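Long-range contact in intimin adherence protein (Escherichia coli O157:H7, PDB 3NCX), which probably mediates bacterial adhesion to host cells by binding the translocated intimin receptor Tir through its C-terminal lectin-like domain: residues I112-P118 and A185-E189. The protein carries 1 engineered substitution. Numbering follows the deposited sequence.
Sequences ICKNLLP and AVCVE
Cys113 and Cys187 are joined by a disulfide, SG to SG 2.0 Å, in the buried middle of the contact. Its chi3 is -87°, so the two CB-SG arms are turned almost perpendicular to each other about the S-S bond. Both cysteines place SG anti to the carbonyl carbon, and in these rotamers the two sulfurs meet between the loop and the strand. The methyl of Ala185 also lies near the sulfur of Cys113, with CB 4.2 Å from SG.

Three residues further on, the loop reaches the strand again. Val188 N donates to Leu116 O at 2.8 Å, and the donor is tilted 23° from the carbonyl plane. Pro118 packs against Val188 at an oblique angle. The CG2 branch of Val188 lies over a face of the Pro118 ring, 3.4 Å from Pro118 CA. Val123 of helix 121-131 touches both residues.

This is the C-type lectin-like domain of intimin. The disulfide ties the C-terminal strand 184-188 to the end of helix 106-112. That helix closes with a Schellman motif, in which Lys114 is the C-prime residue. Strand 184-188 pairs on its other flank with strand 97-103.

At the chain terminus, Glu189 and Leu116 cross at about a right angle, CG to CD1 4.1 Å. The Glu189 chain is extended beyond CG and points its carboxylate toward the helix end, from which two waters separate it. OE1 forms a salt bridge with Lys99. One water lies 2.7 Å from Glu189 OE2 and bonds weakly to Cys113 O. Another bridges Ile112 O and, weakly, Glu189 OE2.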
loop_
_atom_site.group_PDB
_atom_site.type_symbol
_atom_site.label_atom_id
_atom_site.label_comp_id
_atom_site.label_asym_id
_atom_site.label_seq_id
_atom_site.Cartn_x
_atom_site.Cartn_y
_atom_site.Cartn_z
ATOM N N ILE A 112 18.473 8.247 -6.471
ATOM C CA ILE A 112 17.058 8.332 -6.814
ATOM C C ILE A 112 16.196 8.405 -5.559
ATOM O O ILE A 112 15.317 9.260 -5.443
ATOM C CB ILE A 112 16.609 7.129 -7.659
ATOM C CG1 ILE A 112 17.240 7.192 -9.049
ATOM C CG2 ILE A 112 15.093 7.088 -7.761
ATOM C CD1 ILE A 112 16.884 6.021 -9.932
ATOM N N CYS A 113 16.457 7.506 -4.617
ATOM C CA CYS A 113 15.703 7.467 -3.371
ATOM C C CYS A 113 16.316 8.382 -2.318
ATOM O O CYS A 113 16.028 8.249 -1.129
ATOM C CB CYS A 113 15.617 6.035 -2.839
ATOM S SG CYS A 113 14.634 4.915 -3.864
ATOM N N LYS A 114 17.158 9.309 -2.761
ATOM C CA LYS A 114 17.814 10.241 -1.852
ATOM C C LYS A 114 18.299 9.529 -0.593
ATOM O O LYS A 114 18.062 9.987 0.525
ATOM C CB LYS A 114 16.873 11.392 -1.486
ATOM C CG LYS A 114 16.571 12.334 -2.643
ATOM C CD LYS A 114 15.814 13.568 -2.172
ATOM C CE LYS A 114 15.612 14.558 -3.309
ATOM N NZ LYS A 114 14.946 15.809 -2.850
ATOM N N ASN A 115 18.971 8.399 -0.792
ATOM C CA ASN A 115 19.520 7.608 0.303
ATOM C C ASN A 115 18.466 7.171 1.316
ATOM O O ASN A 115 18.688 7.235 2.524
ATOM C CB ASN A 115 20.650 8.370 0.997
ATOM C CG ASN A 115 21.841 8.598 0.087
ATOM O OD1 ASN A 115 22.844 7.892 0.174
ATOM N ND2 ASN A 115 21.732 9.581 -0.799
ATOM N N LEU A 116 17.320 6.724 0.812
ATOM C CA LEU A 116 16.253 6.214 1.665
ATOM C C LEU A 116 15.860 4.791 1.277
ATOM O O LEU A 116 14.696 4.405 1.389
ATOM C CB LEU A 116 15.029 7.133 1.621
ATOM C CG LEU A 116 15.200 8.505 2.273
ATOM C CD1 LEU A 116 13.872 9.247 2.310
ATOM C CD2 LEU A 116 15.774 8.357 3.675
ATOM N N LEU A 117 16.837 4.018 0.817
ATOM C CA LEU A 117 16.619 2.611 0.514
ATOM C C LEU A 117 16.268 1.863 1.795
ATOM O O LEU A 117 16.698 2.255 2.879
ATOM C CB LEU A 117 17.871 2.003 -0.119
ATOM C CG LEU A 117 18.364 2.641 -1.418
ATOM C CD1 LEU A 117 19.685 2.020 -1.844
ATOM C CD2 LEU A 117 17.321 2.510 -2.521
ATOM N N PRO A 118 15.483 0.783 1.675
ATOM C CA PRO A 118 15.101 0.005 2.859
ATOM C C PRO A 118 16.325 -0.412 3.668
ATOM O O PRO A 118 17.296 -0.913 3.104
ATOM C CB PRO A 118 14.386 -1.220 2.267
ATOM C CG PRO A 118 14.738 -1.228 0.811
ATOM C CD PRO A 118 14.945 0.201 0.436
ATOM N N ALA A 185 14.412 0.514 -7.893
ATOM C CA ALA A 185 14.796 1.412 -6.813
ATOM C C ALA A 185 13.585 1.694 -5.935
ATOM O O ALA A 185 12.727 2.502 -6.290
ATOM C CB ALA A 185 15.361 2.707 -7.372
ATOM N N VAL A 186 13.513 1.017 -4.794
ATOM C CA VAL A 186 12.391 1.188 -3.879
ATOM C C VAL A 186 12.734 2.165 -2.759
ATOM O O VAL A 186 13.600 1.897 -1.926
ATOM C CB VAL A 186 11.928 -0.155 -3.278
ATOM C CG1 VAL A 186 10.844 0.075 -2.239
ATOM C CG2 VAL A 186 11.422 -1.079 -4.374
ATOM N N CYS A 187 12.047 3.301 -2.752
ATOM C CA CYS A 187 12.276 4.325 -1.746
ATOM C C CYS A 187 11.390 4.089 -0.532
ATOM O O CYS A 187 10.180 3.899 -0.658
ATOM C CB CYS A 187 12.011 5.717 -2.325
ATOM S SG CYS A 187 12.996 6.119 -3.790
ATOM N N VAL A 188 12.003 4.094 0.645
ATOM C CA VAL A 188 11.257 3.966 1.885
ATOM C C VAL A 188 11.095 5.342 2.510
ATOM O O VAL A 188 12.053 5.911 3.034
ATOM C CB VAL A 188 11.966 3.034 2.876
ATOM C CG1 VAL A 188 11.183 2.951 4.175
ATOM C CG2 VAL A 188 12.138 1.656 2.264
ATOM N N GLU A 189 9.881 5.877 2.441
ATOM C CA GLU A 189 9.614 7.221 2.934
ATOM C C GLU A 189 8.530 7.229 4.009
ATOM O O GLU A 189 8.785 7.596 5.155
ATOM C CB GLU A 189 9.223 8.139 1.775
ATOM C CG GLU A 189 10.246 8.166 0.648
ATOM C CD GLU A 189 9.887 9.150 -0.450
ATOM O OE1 GLU A 189 8.862 9.852 -0.315
ATOM O OE2 GLU A 189 10.634 9.222 -1.449
ATOM O OXT GLU A 189 7.381 6.863 3.761
HETATM O O HOH W 1 12.798 9.823 -3.917
HETATM O O HOH W 2 13.341 9.454 -1.209
#